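Side-chain contacts in HP0958 (Helicobacter pylori, PDB 3NA7), which probably acts as a chaperone and post-transcriptional regulator in flagellar biogenesis and export, combining a coiled-coil hairpin with a zinc ribbon: residues I223-P226 and Y227-R230; Q199-G202 and G203-I206; R186-K189 and N190-I193; F180-R183 and I184-W187; N209-I212 and Y213-L217. All coordinates share one frame; numbering follows the deposited sequence.

Contact 1. Residues I223-P226 and Y227-R230; sequences ITCP and YCGR. With ZN (zinc ion), chain B.
The thiolate sulfur of Cys-225 is gripped from three directions. SG binds the zinc ion at 2.5 Å and accepts two backbone N-H groups from the turn that follows, Tyr-227 N at 3.2 Å from SG and Cys-228 N at 3.5 Å from it. Both N-H bonds are fairly straight, with angles at hydrogen of 153° and 151°. The sulfur stands anti to its own backbone N (chi1 167°), which carries it beside the carbonyl carbon and within range of the amides of the turn. Cys-228 SG completes this half of the site, 3.8 Å from Cys-225 SG; it also takes a weak hydrogen bond from Arg-230 NH1, while Arg-230 NE is hydrogen-bonded to Thr-191 OG1. The backbone closes the loop around the metal: Gly-229 N, at a bend with positive phi, reaches back weakly to Cys-225 O, and Cys-225 N is directed at Arg-230 O. Pro-226 CG sits 4.0 Å above the centre of the Tyr-227 ring, a CH-pi contact almost along the ring normal. Cys-225 SG meets the same ring obliquely, with CD2 of Tyr-227 at 3.6 Å. The phenol is tethered at its far end, where Tyr-227 OH is hydrogen-bonded to Arg-207 O. This is a zinc knuckle of the CPxCG kind, and Cys-201 and Cys-204 supply the other two ligands. Amide donors pointed at a metal-bound sulfur would be expected to spread its negative charge and help it stay deprotonated, while the nearby arginine probably does the same for Cys-228.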
loop_
_atom_site.group_PDB
_atom_site.type_symbol
_atom_site.label_atom_id
_atom_site.label_comp_id
_atom_site.label_asym_id
_atom_site.label_seq_id
_atom_site.Cartn_x
_atom_site.Cartn_y
_atom_site.Cartn_z
ATOM N N ILE A 223 26.160 20.509 25.890
ATOM C CA ILE A 223 26.586 19.179 26.289
ATOM C C ILE A 223 25.849 18.162 25.429
ATOM O O ILE A 223 24.734 18.435 24.959
ATOM C CB ILE A 223 26.317 18.930 27.812
ATOM C CG1 ILE A 223 26.854 20.081 28.676
ATOM C CG2 ILE A 223 26.945 17.617 28.285
ATOM C CD1 ILE A 223 25.986 21.336 28.692
ATOM N N THR A 224 26.490 17.012 25.206
ATOM C CA THR A 224 25.851 15.885 24.552
ATOM C C THR A 224 25.556 14.804 25.560
ATOM O O THR A 224 26.288 14.633 26.538
ATOM C CB THR A 224 26.705 15.255 23.432
ATOM O OG1 THR A 224 27.894 14.670 23.987
ATOM C CG2 THR A 224 27.058 16.282 22.374
ATOM N N CYS A 225 24.485 14.062 25.307
ATOM C CA CYS A 225 24.141 12.932 26.136
ATOM C C CYS A 225 25.220 11.866 26.026
ATOM O O CYS A 225 25.666 11.546 24.933
ATOM C CB CYS A 225 22.786 12.349 25.732
ATOM S SG CYS A 225 22.511 10.733 26.471
ATOM N N PRO A 226 25.620 11.288 27.166
ATOM C CA PRO A 226 26.694 10.296 27.130
ATOM C C PRO A 226 26.234 8.903 26.683
ATOM O O PRO A 226 27.068 8.032 26.422
ATOM C CB PRO A 226 27.189 10.278 28.578
ATOM C CG PRO A 226 25.960 10.607 29.387
ATOM C CD PRO A 226 25.172 11.586 28.541
ATOM N N TYR A 227 24.922 8.685 26.598
ATOM C CA TYR A 227 24.403 7.388 26.143
ATOM C C TYR A 227 24.157 7.334 24.646
ATOM O O TYR A 227 24.402 6.293 24.019
ATOM C CB TYR A 227 23.141 6.990 26.905
ATOM C CG TYR A 227 23.193 7.318 28.383
ATOM C CD1 TYR A 227 24.174 6.760 29.212
ATOM C CD2 TYR A 227 22.280 8.193 28.948
ATOM C CE1 TYR A 227 24.233 7.066 30.573
ATOM C CE2 TYR A 227 22.327 8.502 30.314
ATOM C CZ TYR A 227 23.300 7.932 31.120
ATOM O OH TYR A 227 23.341 8.226 32.469
ATOM N N CYS A 228 23.703 8.437 24.051
ATOM C CA CYS A 228 23.333 8.392 22.626
ATOM C C CYS A 228 23.964 9.446 21.728
ATOM O O CYS A 228 23.950 9.290 20.519
ATOM C CB CYS A 228 21.815 8.454 22.458
ATOM S SG CYS A 228 21.229 10.054 22.914
ATOM N N GLY A 229 24.490 10.521 22.298
ATOM C CA GLY A 229 25.287 11.473 21.518
ATOM C C GLY A 229 24.549 12.750 21.161
ATOM O O GLY A 229 25.143 13.683 20.634
ATOM N N ARG A 230 23.250 12.793 21.450
ATOM C CA ARG A 230 22.436 13.972 21.169
ATOM C C ARG A 230 22.915 15.223 21.931
ATOM O O ARG A 230 23.557 15.116 22.980
ATOM C CB ARG A 230 20.973 13.663 21.518
ATOM C CG ARG A 230 20.334 12.623 20.603
ATOM C CD ARG A 230 18.913 12.308 21.032
ATOM N NE ARG A 230 18.199 11.552 20.010
ATOM C CZ ARG A 230 18.094 10.227 19.998
ATOM N NH1 ARG A 230 18.639 9.496 20.967
ATOM N NH2 ARG A 230 17.423 9.625 19.034
HETATM ZN ZN ZN B . 20.406 10.334 25.203
#

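Contact 2. Residues Q199-G202 and G203-I206; sequences QACG and GCFI. With ZN (zinc ion), chain B.
The Phe-205 ring turns one face to the Gly-202 peptide, whose carbonyl carbon, Gly-202 C, sits 4.1 Å above that face and is displaced toward the rim. The closest touch is Phe-205 CZ against Gly-202 O at 3.6 Å. With CG beside the backbone N and anti to the carbonyl carbon (chi1 -48°), the ring folds back along the turn. Inside that turn, Cys-201 SG binds the zinc ion at 2.1 Å and Cys-204 SG binds it at 2.4 Å. Cys-201 SG also accepts the amide of Cys-204, with N at 3.3 Å and an angle at hydrogen of 162°, and more weakly that of Gly-203. Backbone bonds lock the loop: Phe-205 N donates to Cys-201 O at 2.8 Å, and Cys-201 N donates to Ile-206 O at 3.2 Å. The Ala-200 methyl is tucked against the returning limb of the loop, its CB 3.5 Å from Phe-205 O. Gly-202 and Gly-203 form the tight bend, which brings the Gly-203 amide close to Cys-201 SG. Together these features form the first CxxC knuckle of the C4 zinc ribbon. It faces the second knuckle, with Cys-225 and Cys-228, across the metal, and Cys-204 and Ile-206 touch Tyr-227 there. The loop bridges strand 193-195 and helix 210-218, and Gln-199 NE2 bonds to Leu-208 O just ahead of that helix.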
loop_
_atom_site.group_PDB
_atom_site.type_symbol
_atom_site.label_atom_id
_atom_site.label_comp_id
_atom_site.label_asym_id
_atom_site.label_seq_id
_atom_site.Cartn_x
_atom_site.Cartn_y
_atom_site.Cartn_z
ATOM N N GLN A 199 15.127 13.630 34.784
ATOM C CA GLN A 199 16.578 13.696 34.893
ATOM C C GLN A 199 17.178 12.791 33.816
ATOM O O GLN A 199 18.298 12.293 33.948
ATOM C CB GLN A 199 17.010 13.248 36.291
ATOM C CG GLN A 199 18.429 13.626 36.690
ATOM C CD GLN A 199 18.769 13.222 38.123
ATOM O OE1 GLN A 199 17.940 13.341 39.034
ATOM N NE2 GLN A 199 20.001 12.766 38.329
ATOM N N ALA A 200 16.424 12.584 32.739
ATOM C CA ALA A 200 16.852 11.678 31.676
ATOM C C ALA A 200 17.006 12.406 30.335
ATOM O O ALA A 200 16.414 13.470 30.126
ATOM C CB ALA A 200 15.869 10.517 31.552
ATOM N N CYS A 201 17.790 11.827 29.428
ATOM C CA CYS A 201 17.965 12.416 28.103
ATOM C C CYS A 201 16.589 12.492 27.445
ATOM O O CYS A 201 15.889 11.497 27.418
ATOM C CB CYS A 201 18.919 11.555 27.265
ATOM S SG CYS A 201 19.094 11.979 25.471
ATOM N N GLY A 202 16.200 13.662 26.937
ATOM C CA GLY A 202 14.946 13.799 26.195
ATOM C C GLY A 202 14.885 13.022 24.879
ATOM O O GLY A 202 13.860 13.045 24.181
ATOM N N GLY A 203 15.984 12.348 24.539
ATOM C CA GLY A 203 16.121 11.594 23.294
ATOM C C GLY A 203 16.247 10.093 23.483
ATOM O O GLY A 203 15.627 9.344 22.759
ATOM N N CYS A 204 17.059 9.640 24.441
ATOM C CA CYS A 204 17.106 8.196 24.754
ATOM C C CYS A 204 16.425 7.782 26.070
ATOM O O CYS A 204 16.229 6.597 26.311
ATOM C CB CYS A 204 18.542 7.659 24.693
ATOM S SG CYS A 204 19.620 8.259 25.991
ATOM N N PHE A 205 16.082 8.766 26.907
ATOM C CA PHE A 205 15.277 8.589 28.134
ATOM C C PHE A 205 15.966 7.819 29.243
ATOM O O PHE A 205 15.327 7.344 30.161
ATOM C CB PHE A 205 13.884 8.013 27.825
ATOM C CG PHE A 205 13.179 8.722 26.706
ATOM C CD1 PHE A 205 13.276 8.253 25.403
ATOM C CD2 PHE A 205 12.429 9.868 26.954
ATOM C CE1 PHE A 205 12.635 8.909 24.356
ATOM C CE2 PHE A 205 11.783 10.537 25.911
ATOM C CZ PHE A 205 11.887 10.055 24.610
ATOM N N ILE A 206 17.284 7.731 29.166
ATOM C CA ILE A 206 18.067 7.068 30.202
ATOM C C ILE A 206 18.543 8.121 31.193
ATOM O O ILE A 206 19.012 9.182 30.793
ATOM C CB ILE A 206 19.243 6.290 29.575
ATOM C CG1 ILE A 206 18.702 5.264 28.563
ATOM C CG2 ILE A 206 20.103 5.625 30.652
ATOM C CD1 ILE A 206 19.714 4.812 27.540
HETATM ZN ZN ZN B . 20.406 10.334 25.203
#

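Contact 3. Residues R186-K189 and N190-I193; sequences RWAK and NTSI
Thr-191 and Ser-192 swing their hydroxyls back onto Ala-188 and Lys-189, at the end of a helix, through their first torsions. Thr-191 OG1 lies between its own backbone N and carbonyl carbon (chi1 79°) and points at Ala-188 O, whereas Ser-192 OG stands beside its N, anti to the carbonyl carbon (chi1 -74°), and points at Lys-189 O. Ala-188 O is held twice by one residue. Thr-191 OG1 donates to it at 2.9 Å, in the carbonyl plane and on a lone pair, while Thr-191 N reaches it at 3.1 Å from above that plane. The next carbonyl repeats the pattern less evenly: Ser-192 OG donates to Lys-189 O at 2.6 Å, tilted from the plane, and the bond from Ser-192 N is weak. The Ala-188 methyl CB rests 3.8 Å from Ser-192 OG, against the hydroxyl. Lys-189 has a phi of 51°, and its departure from helical phi and psi is consistent with the carbonyl turning toward Ser-192. Its side chain bends at CB-CG and runs back along the helix, so that NZ donates to Arg-186 O at 3.1 Å. Carbonyls that lose their helical partners at the C-terminus are thus met by two side-chain hydroxyls and an ammonium group. Thr-191 OG1 has a further partner in Arg-230 NE, which ties the turn to the zinc knuckle. The turn leads from helix 175-188 into strand 193-195: Ser-192 packs on Tyr-181, Ile-184 and Arg-185 of that helix, Asn-190 touches Lys-18 and Asp-21 of helix 4-22, and Ile-193 inserts between helix 4-22 and strand 231-233.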
loop_
_atom_site.group_PDB
_atom_site.type_symbol
_atom_site.label_atom_id
_atom_site.label_comp_id
_atom_site.label_asym_id
_atom_site.label_seq_id
_atom_site.Cartn_x
_atom_site.Cartn_y
_atom_site.Cartn_z
ATOM N N ARG A 186 22.583 13.415 10.790
ATOM C CA ARG A 186 22.685 12.266 9.893
ATOM C C ARG A 186 21.887 11.066 10.414
ATOM O O ARG A 186 21.037 10.522 9.689
ATOM C CB ARG A 186 24.148 11.876 9.694
ATOM C CG ARG A 186 24.373 10.892 8.576
ATOM C CD ARG A 186 25.850 10.723 8.308
ATOM N NE ARG A 186 26.129 9.529 7.513
ATOM C CZ ARG A 186 26.069 9.480 6.182
ATOM N NH1 ARG A 186 25.733 10.554 5.467
ATOM N NH2 ARG A 186 26.357 8.352 5.550
ATOM N N TRP A 187 22.140 10.673 11.666
ATOM C CA TRP A 187 21.448 9.527 12.280
ATOM C C TRP A 187 20.220 9.906 13.111
ATOM O O TRP A 187 19.234 9.172 13.116
ATOM C CB TRP A 187 22.412 8.642 13.102
ATOM C CG TRP A 187 22.926 9.278 14.398
ATOM C CD1 TRP A 187 24.097 9.974 14.565
ATOM C CD2 TRP A 187 22.288 9.260 15.693
ATOM N NE1 TRP A 187 24.218 10.393 15.873
ATOM C CE2 TRP A 187 23.131 9.962 16.586
ATOM C CE3 TRP A 187 21.091 8.713 16.183
ATOM C CZ2 TRP A 187 22.805 10.148 17.932
ATOM C CZ3 TRP A 187 20.776 8.890 17.532
ATOM C CH2 TRP A 187 21.621 9.612 18.381
ATOM N N ALA A 188 20.277 11.034 13.816
ATOM C CA ALA A 188 19.238 11.370 14.800
ATOM C C ALA A 188 18.086 12.209 14.240
ATOM O O ALA A 188 17.049 12.363 14.886
ATOM C CB ALA A 188 19.873 12.067 16.007
ATOM N N LYS A 189 18.278 12.735 13.036
ATOM C CA LYS A 189 17.293 13.599 12.351
ATOM C C LYS A 189 16.800 14.776 13.220
ATOM O O LYS A 189 17.598 15.630 13.639
ATOM C CB LYS A 189 16.106 12.800 11.757
ATOM C CG LYS A 189 16.342 11.306 11.504
ATOM C CD LYS A 189 17.138 11.014 10.241
ATOM C CE LYS A 189 17.150 9.503 9.977
ATOM N NZ LYS A 189 18.333 9.099 9.155
ATOM N N ASN A 190 15.500 14.822 13.494
ATOM C CA ASN A 190 14.942 15.948 14.224
ATOM C C ASN A 190 14.770 15.659 15.704
ATOM O O ASN A 190 14.027 16.353 16.394
ATOM C CB ASN A 190 13.640 16.430 13.589
ATOM C CG ASN A 190 13.836 16.923 12.168
ATOM O OD1 ASN A 190 14.803 17.636 11.850
ATOM N ND2 ASN A 190 12.913 16.539 11.295
ATOM N N THR A 191 15.458 14.625 16.180
ATOM C CA THR A 191 15.665 14.424 17.609
ATOM C C THR A 191 17.122 14.732 17.948
ATOM O O THR A 191 17.659 14.208 18.920
ATOM C CB THR A 191 15.314 12.981 18.069
ATOM O OG1 THR A 191 16.386 12.090 17.739
ATOM C CG2 THR A 191 14.005 12.495 17.421
ATOM N N SER A 192 17.757 15.553 17.110
ATOM C CA SER A 192 19.186 15.911 17.258
ATOM C C SER A 192 19.454 16.773 18.478
ATOM O O SER A 192 20.454 16.574 19.166
ATOM C CB SER A 192 19.703 16.622 16.003
ATOM O OG SER A 192 19.873 15.697 14.936
ATOM N N ILE A 193 18.557 17.725 18.736
ATOM C CA ILE A 193 18.653 18.575 19.922
ATOM C C ILE A 193 17.458 18.348 20.826
ATOM O O ILE A 193 16.320 18.554 20.418
ATOM C CB ILE A 193 18.702 20.066 19.549
ATOM C CG1 ILE A 193 19.833 20.333 18.563
ATOM C CG2 ILE A 193 18.831 20.951 20.806
ATOM C CD1 ILE A 193 19.725 21.705 17.916
#

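Contact 4. Residues F180-R183 and I184-W187; sequences FYER and IRRW
Glu-182 and Arg-185, one turn apart on helix 175-188, form the ionic pair: NH1 of Arg-185 donates to Glu-182 OE2 at 2.8 Å, using the syn lone pair of the carboxylate. The oxygen lies close to the guanidinium plane, yet the two flat groups stand 79° apart. Both carboxylate oxygens face NH1 (Glu-182 OE1 at 3.0 Å from it), with OE2 the bonded one, instead of pairing with two nitrogens. Glu-182 is bent at chi2 (-70°), which brings its carboxylate up beside the extended arginine. The aliphatic contacts are two. Tyr-181 and Arg-185 have ring and guanidinium planes 12° apart, but the touch is made obliquely at the phenol end by Arg-185 CD, 3.5 Å from Tyr-181 OH. That hydroxyl is hydrogen-bonded to Asp-17 of helix 4-22. On another side of the helix, Phe-180 CE2 meets Ile-184 CD1 at 3.9 Å, side chains alongside each other. In the backbone, regular i to i+4 bonds run from Arg-185 N to Tyr-181 O at 2.9 Å and from Arg-186 N to Glu-182 O. Glu-182 OE2 also makes a long, weak ion pair with Lys-166, and two nearby cations would be expected to keep the carboxylate ionised.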
loop_
_atom_site.group_PDB
_atom_site.type_symbol
_atom_site.label_atom_id
_atom_site.label_comp_id
_atom_site.label_asym_id
_atom_site.label_seq_id
_atom_site.Cartn_x
_atom_site.Cartn_y
_atom_site.Cartn_z
ATOM N N PHE A 180 28.979 19.827 13.841
ATOM C CA PHE A 180 28.742 18.991 14.986
ATOM C C PHE A 180 27.252 18.653 14.985
ATOM O O PHE A 180 26.867 17.518 15.218
ATOM C CB PHE A 180 29.133 19.765 16.254
ATOM C CG PHE A 180 29.305 18.899 17.452
ATOM C CD1 PHE A 180 30.487 18.182 17.646
ATOM C CD2 PHE A 180 28.280 18.780 18.385
ATOM C CE1 PHE A 180 30.651 17.353 18.772
ATOM C CE2 PHE A 180 28.430 17.958 19.517
ATOM C CZ PHE A 180 29.618 17.241 19.708
ATOM N N TYR A 181 26.430 19.667 14.713
ATOM C CA TYR A 181 25.008 19.513 14.490
ATOM C C TYR A 181 24.723 18.531 13.339
ATOM O O TYR A 181 24.058 17.506 13.551
ATOM C CB TYR A 181 24.354 20.879 14.219
ATOM C CG TYR A 181 22.895 20.792 13.812
ATOM C CD1 TYR A 181 21.933 20.295 14.705
ATOM C CD2 TYR A 181 22.476 21.211 12.553
ATOM C CE1 TYR A 181 20.586 20.204 14.344
ATOM C CE2 TYR A 181 21.137 21.118 12.170
ATOM C CZ TYR A 181 20.199 20.618 13.075
ATOM O OH TYR A 181 18.876 20.528 12.725
ATOM N N GLU A 182 25.244 18.814 12.148
ATOM C CA GLU A 182 25.010 17.918 10.988
ATOM C C GLU A 182 25.475 16.475 11.191
ATOM O O GLU A 182 24.776 15.555 10.820
ATOM C CB GLU A 182 25.549 18.504 9.689
ATOM C CG GLU A 182 24.786 19.768 9.241
ATOM C CD GLU A 182 23.353 19.477 8.753
ATOM O OE1 GLU A 182 23.139 18.489 8.020
ATOM O OE2 GLU A 182 22.440 20.248 9.090
ATOM N N ARG A 183 26.616 16.264 11.832
ATOM C CA ARG A 183 27.061 14.885 12.093
ATOM C C ARG A 183 26.013 14.092 12.903
ATOM O O ARG A 183 25.720 12.937 12.597
ATOM C CB ARG A 183 28.419 14.892 12.798
ATOM C CG ARG A 183 28.955 13.502 13.196
ATOM C CD ARG A 183 30.428 13.597 13.659
ATOM N NE ARG A 183 30.574 14.475 14.823
ATOM C CZ ARG A 183 31.727 14.805 15.408
ATOM N NH1 ARG A 183 32.896 14.345 14.959
ATOM N NH2 ARG A 183 31.706 15.606 16.459
ATOM N N ILE A 184 25.432 14.730 13.916
ATOM C CA ILE A 184 24.396 14.076 14.717
ATOM C C ILE A 184 23.082 13.927 13.949
ATOM O O ILE A 184 22.399 12.900 14.043
ATOM C CB ILE A 184 24.250 14.728 16.130
ATOM C CG1 ILE A 184 25.417 14.254 17.015
ATOM C CG2 ILE A 184 22.879 14.380 16.752
ATOM C CD1 ILE A 184 26.021 15.288 17.986
ATOM N N ARG A 185 22.742 14.938 13.161
ATOM C CA ARG A 185 21.501 14.922 12.391
ATOM C C ARG A 185 21.429 13.781 11.348
ATOM O O ARG A 185 20.340 13.236 11.065
ATOM C CB ARG A 185 21.280 16.289 11.743
ATOM C CG ARG A 185 20.001 16.382 10.961
ATOM C CD ARG A 185 19.654 17.804 10.609
ATOM N NE ARG A 185 18.747 17.827 9.461
ATOM C CZ ARG A 185 19.023 18.346 8.264
ATOM N NH1 ARG A 185 20.191 18.927 8.015
ATOM N NH2 ARG A 185 18.098 18.302 7.314
ATOM N N ARG A 186 22.583 13.415 10.790
ATOM C CA ARG A 186 22.685 12.266 9.893
ATOM C C ARG A 186 21.887 11.066 10.414
ATOM O O ARG A 186 21.037 10.522 9.689
ATOM C CB ARG A 186 24.148 11.876 9.694
ATOM C CG ARG A 186 24.373 10.892 8.576
ATOM C CD ARG A 186 25.850 10.723 8.308
ATOM N NE ARG A 186 26.129 9.529 7.513
ATOM C CZ ARG A 186 26.069 9.480 6.182
ATOM N NH1 ARG A 186 25.733 10.554 5.467
ATOM N NH2 ARG A 186 26.357 8.352 5.550
ATOM N N TRP A 187 22.140 10.673 11.666
ATOM C CA TRP A 187 21.448 9.527 12.280
ATOM C C TRP A 187 20.220 9.906 13.111
ATOM O O TRP A 187 19.234 9.172 13.116
ATOM C CB TRP A 187 22.412 8.642 13.102
ATOM C CG TRP A 187 22.926 9.278 14.398
ATOM C CD1 TRP A 187 24.097 9.974 14.565
ATOM C CD2 TRP A 187 22.288 9.260 15.693
ATOM N NE1 TRP A 187 24.218 10.393 15.873
ATOM C CE2 TRP A 187 23.131 9.962 16.586
ATOM C CE3 TRP A 187 21.091 8.713 16.183
ATOM C CZ2 TRP A 187 22.805 10.148 17.932
ATOM C CZ3 TRP A 187 20.776 8.890 17.532
ATOM C CH2 TRP A 187 21.621 9.612 18.381
#

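Contact 5. Residues N209-I212 and Y213-L217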
loop_
_atom_site.group_PDB
_atom_site.type_symbol
_atom_site.label_atom_id
_atom_site.label_comp_id
_atom_site.label_asym_id
_atom_site.label_seq_id
_atom_site.Cartn_x
_atom_site.Cartn_y
_atom_site.Cartn_z
ATOM N N ASN A 209 23.361 11.055 35.148
ATOM C CA ASN A 209 23.942 11.076 36.493
ATOM C C ASN A 209 24.073 12.502 37.032
ATOM O O ASN A 209 23.883 13.483 36.304
ATOM C CB ASN A 209 25.251 10.271 36.592
ATOM C CG ASN A 209 26.443 10.948 35.891
ATOM O OD1 ASN A 209 26.384 12.114 35.484
ATOM N ND2 ASN A 209 27.537 10.206 35.760
ATOM N N ASP A 210 24.373 12.615 38.314
ATOM C CA ASP A 210 24.344 13.912 38.964
ATOM C C ASP A 210 25.305 14.882 38.298
ATOM O O ASP A 210 24.944 16.027 38.026
ATOM C CB ASP A 210 24.623 13.769 40.465
ATOM C CG ASP A 210 23.437 13.187 41.225
ATOM O OD1 ASP A 210 22.286 13.268 40.718
ATOM O OD2 ASP A 210 23.658 12.662 42.334
ATOM N N LYS A 211 26.511 14.400 38.013
ATOM C CA LYS A 211 27.564 15.216 37.403
ATOM C C LYS A 211 27.113 15.885 36.102
ATOM O O LYS A 211 27.357 17.071 35.889
ATOM C CB LYS A 211 28.801 14.354 37.149
ATOM C CG LYS A 211 30.115 15.111 37.142
ATOM C CD LYS A 211 31.224 14.235 36.581
ATOM C CE LYS A 211 32.593 14.680 37.078
ATOM N NZ LYS A 211 32.967 16.034 36.575
ATOM N N ILE A 212 26.435 15.127 35.244
ATOM C CA ILE A 212 26.047 15.619 33.922
ATOM C C ILE A 212 24.830 16.542 33.993
ATOM O O ILE A 212 24.799 17.602 33.343
ATOM C CB ILE A 212 25.870 14.449 32.909
ATOM C CG1 ILE A 212 27.247 14.008 32.391
ATOM C CG2 ILE A 212 24.967 14.848 31.733
ATOM C CD1 ILE A 212 27.466 12.492 32.376
ATOM N N TYR A 213 23.838 16.161 34.794
ATOM C CA TYR A 213 22.645 16.992 34.938
ATOM C C TYR A 213 23.020 18.378 35.464
ATOM O O TYR A 213 22.453 19.387 35.046
ATOM C CB TYR A 213 21.594 16.310 35.831
ATOM C CG TYR A 213 20.368 17.161 36.110
ATOM C CD1 TYR A 213 20.335 18.035 37.204
ATOM C CD2 TYR A 213 19.246 17.099 35.287
ATOM C CE1 TYR A 213 19.218 18.823 37.467
ATOM C CE2 TYR A 213 18.121 17.878 35.545
ATOM C CZ TYR A 213 18.114 18.739 36.635
ATOM O OH TYR A 213 17.010 19.515 36.903
ATOM N N THR A 214 23.988 18.415 36.372
ATOM C CA THR A 214 24.456 19.668 36.957
ATOM C C THR A 214 25.188 20.473 35.889
ATOM O O THR A 214 24.950 21.670 35.743
ATOM C CB THR A 214 25.358 19.425 38.184
ATOM O OG1 THR A 214 24.739 18.467 39.049
ATOM C CG2 THR A 214 25.575 20.707 38.957
ATOM N N GLU A 215 26.032 19.784 35.117
ATOM C CA GLU A 215 26.821 20.392 34.049
ATOM C C GLU A 215 25.944 21.087 33.021
ATOM O O GLU A 215 26.274 22.177 32.567
ATOM C CB GLU A 215 27.687 19.340 33.349
ATOM C CG GLU A 215 29.158 19.719 33.215
ATOM C CD GLU A 215 29.983 19.273 34.419
ATOM O OE1 GLU A 215 30.282 18.060 34.523
ATOM O OE2 GLU A 215 30.341 20.133 35.259
ATOM N N VAL A 216 24.832 20.460 32.653
ATOM C CA VAL A 216 23.922 21.058 31.682
ATOM C C VAL A 216 23.269 22.310 32.258
ATOM O O VAL A 216 23.129 23.311 31.557
ATOM C CB VAL A 216 22.828 20.076 31.204
ATOM C CG1 VAL A 216 21.867 20.765 30.230
ATOM C CG2 VAL A 216 23.449 18.843 30.553
ATOM N N LEU A 217 22.870 22.259 33.528
ATOM C CA LEU A 217 22.142 23.383 34.116
ATOM C C LEU A 217 23.064 24.516 34.550
ATOM O O LEU A 217 22.761 25.688 34.317
ATOM C CB LEU A 217 21.234 22.945 35.272
ATOM C CG LEU A 217 20.208 21.822 35.065
ATOM C CD1 LEU A 217 19.002 22.102 35.882
ATOM C CD2 LEU A 217 19.789 21.630 33.617
#
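Glu-215 turns back over the preceding turn of its helix, toward Lys-211. Its CB sits 3.4 Å from Lys-211 O and touches Ile-212 O as well; CG stays farther off, and the bend at chi2 (89°) then brings CD to 3.7 Å from Lys-211 O. At the tip, OE1 faces the amino group of Lys-211, with NZ 3.9 Å away, a long salt bridge between side chains that run alongside each other. OE1 also lies near Lys-211 O, where two acceptors face each other, and the lysine probably eases this. A shorter polar link belongs to Thr-214, whose OG1 donates to Asp-210 O at 2.7 Å. That carbonyl is gripped twice, since Thr-214 N reaches it at 3.1 Å from the opposite face of its plane. The start of the helix is closed by Asn-209 in the N-cap position: OD1 accepts Ile-212 N at 3.0 Å, nearly along the C=O axis, with CG of Asn-209 between its backbone N and carbonyl carbon (chi1 72°). Tyr-213 N to Asn-209 O is the first i to i+4 bond of the helix, while OD1 provides the cap. On the inward side, the Ile-212 and Val-216 CG2 methyls approach to 4.4 Å. Leu-217 CG lies 3.9 Å over one face of the Tyr-213 ring, toward its rim. Helix 210-218 stands on the outer flank of the zinc ribbon, ahead of strand 223-224; Ile-212 rests on Pro-226 of the knuckle, Tyr-213 on Gln-199, and Val-216 on Ile-196 and Ile-223.

Along the chain the order is contact 4, contact 3, contact 2, contact 5, contact 1. Contacts 4 and 3 have centres about 6 Å apart, share Arg-186 and Trp-187, and follow helix 175-188 out into strand 193-195. Contacts 2 and 1, about 9 Å apart between centres, are the two knuckles that close on one zinc ion. Contact 5, on helix 210-218, lies between them in sequence and touches both. Contact 1 is the hub, reaching all four others: Trp-187 meets Cys-228 O, and Gly-229 O meets Ile-184. Contacts 4 and 5, with centres about 23 Å apart, span the zinc-ribbon end, which the coiled-coil hairpin joins through the helix of contacts 4 and 3.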